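Local coordinates for protein Pre-mRNA splicing factor PRP8 (PDB 6NQI) that probably takes part in pre-mRNA splicing by binding spliceosomal snRNAs and intron RNA, and is represented here by its RNase H-like (RH) domain, at residues T33-H44 / A132-Y143. Numbering follows the deposited sequence.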
ATOM      1  N   THR A  33      -4.510   6.038   4.726  1.00 46.48           N
ATOM      2  CA  THR A  33      -4.099   6.175   6.128  1.00 45.97           C
ATOM      3  C   THR A  33      -5.287   6.333   7.071  1.00 45.81           C
ATOM      4  O   THR A  33      -5.316   5.718   8.140  1.00 45.17           O
ATOM      5  CB  THR A  33      -3.144   7.355   6.307  1.00 46.56           C
ATOM      6  OG1 THR A  33      -3.794   8.567   5.883  1.00 47.33           O
ATOM      7  CG2 THR A  33      -1.842   7.146   5.526  1.00 47.38           C
ATOM      8  N   SER A  34      -6.249   7.194   6.724  1.00 61.09           N
ATOM      9  CA  SER A  34      -7.330   7.499   7.657  1.00 61.36           C
ATOM     10  C   SER A  34      -8.187   6.277   7.959  1.00 61.71           C
ATOM     11  O   SER A  34      -8.697   6.128   9.079  1.00 61.52           O
ATOM     12  CB  SER A  34      -8.212   8.613   7.100  1.00 62.93           C
ATOM     13  OG  SER A  34      -8.984   8.152   6.011  1.00 64.39           O
ATOM     14  N   THR A  35      -8.391   5.411   6.971  1.00 48.76           N
ATOM     15  CA  THR A  35      -9.313   4.290   7.117  1.00 49.87           C
ATOM     16  C   THR A  35      -8.642   2.933   7.253  1.00 49.12           C
ATOM     17  O   THR A  35      -9.263   2.001   7.763  1.00 49.77           O
ATOM     18  CB  THR A  35     -10.255   4.222   5.914  1.00 51.51           C
ATOM     19  OG1 THR A  35      -9.471   4.162   4.712  1.00 47.04           O
ATOM     20  CG2 THR A  35     -11.120   5.426   5.868  1.00 52.19           C
ATOM     21  N   GLY A  36      -7.437   2.780   6.728  1.00 54.20           N
ATOM     22  CA  GLY A  36      -6.749   1.518   6.722  1.00 53.43           C
ATOM     23  C   GLY A  36      -6.964   0.748   5.451  1.00 54.18           C
ATOM     24  O   GLY A  36      -6.448  -0.361   5.323  1.00 53.22           O
ATOM     25  N   ARG A  37      -7.659   1.323   4.486  1.00 62.68           N
ATOM     26  CA  ARG A  37      -8.049   0.559   3.319  1.00 62.30           C
ATOM     27  C   ARG A  37      -6.810   0.358   2.470  1.00 60.67           C
ATOM     28  O   ARG A  37      -6.023   1.283   2.300  1.00 60.41           O
ATOM     29  CB  ARG A  37      -9.151   1.310   2.584  1.00 62.52           C
ATOM     30  CG  ARG A  37      -9.985   0.486   1.672  1.00 60.68           C
ATOM     31  CD  ARG A  37     -11.232   1.234   1.226  1.00 61.32           C
ATOM     32  NE  ARG A  37     -10.923   2.569   0.724  1.00 57.99           N
ATOM     33  CZ  ARG A  37     -11.654   3.222  -0.180  1.00 59.67           C
ATOM     34  NH1 ARG A  37     -12.732   2.654  -0.722  1.00 64.93           N
ATOM     35  NH2 ARG A  37     -11.290   4.436  -0.565  1.00 56.43           N
ATOM     36  N   LEU A  38      -6.574  -0.865   2.008  1.00 57.94           N
ATOM     37  CA  LEU A  38      -5.367  -1.198   1.253  1.00 56.60           C
ATOM     38  C   LEU A  38      -5.730  -1.671  -0.152  1.00 55.32           C
ATOM     39  O   LEU A  38      -6.488  -2.634  -0.302  1.00 55.42           O
ATOM     40  CB  LEU A  38      -4.549  -2.257   1.993  1.00 56.69           C
ATOM     41  CG  LEU A  38      -3.234  -2.588   1.293  1.00 56.82           C
ATOM     42  CD1 LEU A  38      -2.308  -1.401   1.350  1.00 57.13           C
ATOM     43  CD2 LEU A  38      -2.554  -3.828   1.882  1.00 57.51           C
ATOM     44  N   PHE A  39      -5.190  -0.990  -1.178  1.00 55.84           N
ATOM     45  CA  PHE A  39      -5.357  -1.360  -2.585  1.00 54.33           C
ATOM     46  C   PHE A  39      -4.127  -2.129  -3.047  1.00 54.95           C
ATOM     47  O   PHE A  39      -3.058  -1.532  -3.252  1.00 55.07           O
ATOM     48  CB  PHE A  39      -5.529  -0.123  -3.465  1.00 52.71           C
ATOM     49  CG  PHE A  39      -6.631   0.773  -3.050  1.00 53.13           C
ATOM     50  CD1 PHE A  39      -7.920   0.538  -3.466  1.00 53.07           C
ATOM     51  CD2 PHE A  39      -6.383   1.846  -2.215  1.00 54.43           C
ATOM     52  CE1 PHE A  39      -8.941   1.395  -3.091  1.00 53.95           C
ATOM     53  CE2 PHE A  39      -7.393   2.696  -1.826  1.00 55.86           C
ATOM     54  CZ  PHE A  39      -8.674   2.469  -2.263  1.00 55.38           C
ATOM     55  N   VAL A  40      -4.288  -3.433  -3.255  1.00 45.32           N
ATOM     56  CA  VAL A  40      -3.244  -4.277  -3.822  1.00 46.96           C
ATOM     57  C   VAL A  40      -3.527  -4.409  -5.309  1.00 46.80           C
ATOM     58  O   VAL A  40      -4.578  -4.933  -5.711  1.00 46.65           O
ATOM     59  CB  VAL A  40      -3.197  -5.653  -3.146  1.00 48.31           C
ATOM     60  CG1 VAL A  40      -1.996  -6.416  -3.623  1.00 50.18           C
ATOM     61  CG2 VAL A  40      -3.139  -5.503  -1.654  1.00 48.25           C
ATOM     62  N   LYS A  41      -2.620  -3.898  -6.127  1.00 50.39           N
ATOM     63  CA  LYS A  41      -2.726  -4.033  -7.570  1.00 51.05           C
ATOM     64  C   LYS A  41      -1.626  -4.989  -8.028  1.00 54.78           C
ATOM     65  O   LYS A  41      -0.449  -4.623  -8.036  1.00 56.64           O
ATOM     66  CB  LYS A  41      -2.618  -2.664  -8.244  1.00 49.14           C
ATOM     67  CG  LYS A  41      -2.500  -2.736  -9.737  1.00 50.71           C
ATOM     68  CD  LYS A  41      -3.825  -3.125 -10.412  1.00 50.43           C
ATOM     69  CE  LYS A  41      -3.734  -2.935 -11.931  1.00 52.36           C
ATOM     70  NZ  LYS A  41      -4.993  -3.329 -12.621  1.00 52.42           N
ATOM     71  N   ILE A  42      -2.000  -6.209  -8.392  1.00 56.63           N
ATOM     72  CA  ILE A  42      -1.021  -7.191  -8.862  1.00 59.70           C
ATOM     73  C   ILE A  42      -0.630  -6.847 -10.295  1.00 61.48           C
ATOM     74  O   ILE A  42      -1.495  -6.718 -11.162  1.00 60.83           O
ATOM     75  CB  ILE A  42      -1.578  -8.622  -8.757  1.00 60.06           C
ATOM     76  CG1 ILE A  42      -2.107  -8.874  -7.331  1.00 58.58           C
ATOM     77  CG2 ILE A  42      -0.518  -9.618  -9.117  1.00 62.09           C
ATOM     78  CD1 ILE A  42      -2.856 -10.172  -7.141  1.00 58.84           C
ATOM     79  N   VAL A  43       0.666  -6.631 -10.530  1.00 51.78           N
ATOM     80  CA  VAL A  43       1.230  -6.325 -11.849  1.00 53.74           C
ATOM     81  C   VAL A  43       1.721  -7.634 -12.478  1.00 54.45           C
ATOM     82  O   VAL A  43       2.712  -8.224 -12.027  1.00 54.25           O
ATOM     83  CB  VAL A  43       2.368  -5.301 -11.753  1.00 55.17           C
ATOM     84  CG1 VAL A  43       3.016  -5.078 -13.119  1.00 57.01           C
ATOM     85  CG2 VAL A  43       1.851  -3.988 -11.174  1.00 54.05           C
ATOM     86  N   HIS A  44       1.042  -8.098 -13.526  1.00 60.81           N
ATOM     87  CA  HIS A  44       1.381  -9.392 -14.096  1.00 60.69           C
ATOM     88  C   HIS A  44       2.719  -9.365 -14.826  1.00 61.19           C
ATOM     89  O   HIS A  44       3.150  -8.331 -15.339  1.00 62.12           O
ATOM     90  CB  HIS A  44       0.290  -9.854 -15.044  1.00 60.48           C
ATOM     91  CG  HIS A  44       0.204 -11.338 -15.154  1.00 60.01           C
ATOM     92  ND1 HIS A  44       0.869 -12.055 -16.126  1.00 60.20           N
ATOM     93  CD2 HIS A  44      -0.441 -12.245 -14.383  1.00 59.32           C
ATOM     94  CE1 HIS A  44       0.617 -13.341 -15.958  1.00 59.59           C
ATOM     95  NE2 HIS A  44      -0.175 -13.481 -14.911  1.00 59.18           N
ATOM     96  N   ALA A 132      -1.980 -15.241  -9.590  1.00 70.90           N
ATOM     97  CA  ALA A 132      -2.813 -14.366 -10.409  1.00 70.18           C
ATOM     98  C   ALA A 132      -2.575 -14.614 -11.900  1.00 74.03           C
ATOM     99  O   ALA A 132      -1.453 -14.874 -12.341  1.00 75.41           O
ATOM    100  CB  ALA A 132      -2.549 -12.902 -10.061  1.00 65.00           C
ATOM    101  N   ARG A 133      -3.645 -14.473 -12.685  1.00 79.17           N
ATOM    102  CA  ARG A 133      -3.571 -14.636 -14.127  1.00 83.32           C
ATOM    103  C   ARG A 133      -3.780 -13.338 -14.893  1.00 81.67           C
ATOM    104  O   ARG A 133      -3.395 -13.264 -16.065  1.00 84.57           O
ATOM    105  CB  ARG A 133      -4.616 -15.666 -14.600  1.00 88.92           C
ATOM    106  CG  ARG A 133      -4.444 -17.044 -13.954  1.00 91.71           C
ATOM    107  CD  ARG A 133      -5.266 -18.148 -14.611  1.00 98.45           C
ATOM    108  NE  ARG A 133      -6.712 -18.031 -14.425  1.00 99.54           N
ATOM    109  CZ  ARG A 133      -7.394 -18.584 -13.425  1.00100.11           C
ATOM    110  NH1 ARG A 133      -6.765 -19.286 -12.488  1.00 99.42           N
ATOM    111  NH2 ARG A 133      -8.712 -18.434 -13.366  1.00101.95           N
ATOM    112  N   SER A 134      -4.388 -12.333 -14.270  1.00 88.15           N
ATOM    113  CA  SER A 134      -4.557 -10.989 -14.805  1.00 86.30           C
ATOM    114  C   SER A 134      -3.868 -10.006 -13.859  1.00 82.02           C
ATOM    115  O   SER A 134      -3.330 -10.392 -12.822  1.00 80.64           O
ATOM    116  CB  SER A 134      -6.046 -10.670 -14.991  1.00 87.89           C
ATOM    117  OG  SER A 134      -6.843 -11.242 -13.959  1.00 87.76           O
ATOM    118  N   SER A 135      -3.891  -8.716 -14.202  1.00 74.02           N
ATOM    119  CA  SER A 135      -3.314  -7.696 -13.314  1.00 72.28           C
ATOM    120  C   SER A 135      -4.376  -7.256 -12.306  1.00 71.05           C
ATOM    121  O   SER A 135      -4.947  -6.164 -12.370  1.00 70.00           O
ATOM    122  CB  SER A 135      -2.735  -6.531 -14.113  1.00 72.55           C
ATOM    123  OG  SER A 135      -1.446  -6.845 -14.640  1.00 72.84           O
ATOM    124  N   GLU A 136      -4.617  -8.139 -11.341  1.00 93.27           N
ATOM    125  CA  GLU A 136      -5.811  -8.090 -10.509  1.00 91.86           C
ATOM    126  C   GLU A 136      -5.728  -7.032  -9.414  1.00 89.34           C
ATOM    127  O   GLU A 136      -4.690  -6.845  -8.771  1.00 88.92           O
ATOM    128  CB  GLU A 136      -6.033  -9.474  -9.898  1.00 92.03           C
ATOM    129  CG  GLU A 136      -6.446 -10.486 -10.955  1.00 98.55           C
ATOM    130  CD  GLU A 136      -6.763 -11.857 -10.400  1.00 98.14           C
ATOM    131  OE1 GLU A 136      -6.771 -12.001  -9.148  1.00 93.65           O
ATOM    132  OE2 GLU A 136      -6.976 -12.783 -11.234  1.00102.04           O
ATOM    133  N   LEU A 137      -6.842  -6.345  -9.199  1.00 66.98           N
ATOM    134  CA  LEU A 137      -6.999  -5.428  -8.080  1.00 63.88           C
ATOM    135  C   LEU A 137      -7.795  -6.111  -6.978  1.00 62.70           C
ATOM    136  O   LEU A 137      -8.847  -6.706  -7.244  1.00 63.11           O
ATOM    137  CB  LEU A 137      -7.703  -4.140  -8.508  1.00 60.84           C
ATOM    138  CG  LEU A 137      -8.122  -3.245  -7.327  1.00 56.37           C
ATOM    139  CD1 LEU A 137      -6.931  -2.506  -6.717  1.00 54.58           C
ATOM    140  CD2 LEU A 137      -9.231  -2.270  -7.714  1.00 55.11           C
ATOM    141  N   SER A 138      -7.272  -6.055  -5.753  1.00 51.47           N
ATOM    142  CA  SER A 138      -7.997  -6.472  -4.558  1.00 50.60           C
ATOM    143  C   SER A 138      -7.861  -5.393  -3.483  1.00 47.48           C
ATOM    144  O   SER A 138      -6.900  -4.614  -3.477  1.00 46.47           O
ATOM    145  CB  SER A 138      -7.502  -7.842  -4.032  1.00 53.48           C
ATOM    146  OG  SER A 138      -6.088  -7.946  -4.070  1.00 54.63           O
ATOM    147  N   ILE A 139      -8.855  -5.314  -2.602  1.00 66.42           N
ATOM    148  CA  ILE A 139      -8.880  -4.318  -1.534  1.00 63.43           C
ATOM    149  C   ILE A 139      -9.009  -5.029  -0.195  1.00 65.61           C
ATOM    150  O   ILE A 139      -9.962  -5.785   0.025  1.00 67.59           O
ATOM    151  CB  ILE A 139     -10.019  -3.296  -1.728  1.00 60.99           C
ATOM    152  CG1 ILE A 139      -9.829  -2.535  -3.044  1.00 60.03           C
ATOM    153  CG2 ILE A 139     -10.063  -2.328  -0.576  1.00 58.87           C
ATOM    154  CD1 ILE A 139     -11.004  -1.685  -3.451  1.00 61.75           C
ATOM    155  N   TRP A 140      -8.081  -4.745   0.709  1.00 59.46           N
ATOM    156  CA  TRP A 140      -8.012  -5.336   2.036  1.00 62.23           C
ATOM    157  C   TRP A 140      -8.244  -4.247   3.071  1.00 60.17           C
ATOM    158  O   TRP A 140      -8.103  -3.061   2.785  1.00 56.51           O
ATOM    159  CB  TRP A 140      -6.654  -6.020   2.265  1.00 65.16           C
ATOM    160  CG  TRP A 140      -6.324  -7.026   1.191  1.00 66.86           C
ATOM    161  CD1 TRP A 140      -6.063  -6.765  -0.119  1.00 65.95           C
ATOM    162  CD2 TRP A 140      -6.255  -8.445   1.336  1.00 69.79           C
ATOM    163  NE1 TRP A 140      -5.827  -7.925  -0.793  1.00 68.13           N
ATOM    164  CE2 TRP A 140      -5.944  -8.976   0.077  1.00 70.06           C
ATOM    165  CE3 TRP A 140      -6.424  -9.319   2.413  1.00 72.26           C
ATOM    166  CZ2 TRP A 140      -5.793 -10.348  -0.140  1.00 71.91           C
ATOM    167  CZ3 TRP A 140      -6.276 -10.678   2.200  1.00 74.21           C
ATOM    168  CH2 TRP A 140      -5.961 -11.179   0.937  1.00 73.58           C
ATOM    169  N   SER A 141      -8.644  -4.634   4.271  1.00 52.75           N
ATOM    170  CA  SER A 141      -8.766  -3.665   5.361  1.00 51.88           C
ATOM    171  C   SER A 141      -7.511  -3.771   6.216  1.00 54.98           C
ATOM    172  O   SER A 141      -7.335  -4.735   6.959  1.00 58.49           O
ATOM    173  CB  SER A 141     -10.036  -3.887   6.175  1.00 52.84           C
ATOM    174  OG  SER A 141      -9.811  -4.762   7.258  1.00 56.65           O
ATOM    175  N   GLY A 142      -6.620  -2.795   6.084  1.00 44.02           N
ATOM    176  CA  GLY A 142      -5.360  -2.838   6.803  1.00 47.28           C
ATOM    177  C   GLY A 142      -5.434  -2.558   8.290  1.00 50.04           C
ATOM    178  O   GLY A 142      -4.447  -2.805   8.988  1.00 52.69           O
ATOM    179  N   TYR A 143      -6.578  -2.097   8.800  1.00 54.71           N
ATOM    180  CA  TYR A 143      -6.750  -1.859  10.227  1.00 57.05           C
ATOM    181  C   TYR A 143      -7.666  -2.888  10.872  1.00 58.79           C
ATOM    182  O   TYR A 143      -8.094  -2.694  12.016  1.00 60.09           O
ATOM    183  CB  TYR A 143      -7.283  -0.443  10.505  1.00 53.37           C
ATOM    184  CG  TYR A 143      -6.334   0.677  10.133  1.00 51.39           C
ATOM    185  CD1 TYR A 143      -5.013   0.405   9.829  1.00 53.44           C
ATOM    186  CD2 TYR A 143      -6.760   2.013  10.112  1.00 47.54           C
ATOM    187  CE1 TYR A 143      -4.147   1.413   9.491  1.00 51.19           C
ATOM    188  CE2 TYR A 143      -5.881   3.046   9.782  1.00 45.95           C
ATOM    189  CZ  TYR A 143      -4.580   2.731   9.475  1.00 47.72           C
ATOM    190  OH  TYR A 143      -3.686   3.703   9.129  1.00 46.51           O
TER
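Val40 meets the Trp140 indole at the apolar centre, with Val40 CG2 3.5 Å from Trp140 CD1. Ile125 and Arg128 of helix 123-130 also touch the indole. On the other face of the sheet Phe39 and Ile139 run alongside each other, Phe39 CD1 3.6 Å from Ile139 CG1. Arg37 CG rests on Ile139 CG2. One face of the Arg37 guanidinium lies against Phe39 CZ, toward its rim; NE forms a salt bridge with Glu32 and NH2 a hydrogen bond with Gln73.

The two strands run antiparallel; Leu38 with Trp140 and Val40 with Ser138 are hydrogen-bonded pairs. At one end Gly36 CA sits over the centre of the Tyr143 ring, a CH-pi contact of 3.4 Å to the centroid. Tyr143 OH gives a hydrogen bond of 2.8 Å to a lone pair of Thr33 O. A leucine in place of Tyr143 would probably leave Thr33 O without this donor and Gly36 without its aromatic cover. At the other end a kink about CB-CG (chi2 73°) lets Lys41 NZ give Ser135 O a hydrogen bond of 2.8 Å. Ser135 OG accepts a hydrogen bond from His44 N at 3.0 Å, and His44 NE2 bonds weakly to Ala132 O.

Hairpin 24-43 carries a G1 beta bulge at Gly36 and Arg37. Strands 11-21, 24-32 and 37-43 form the antiparallel part of the RNase H-like sheet; 137-141 adds an antiparallel edge beside 37-43.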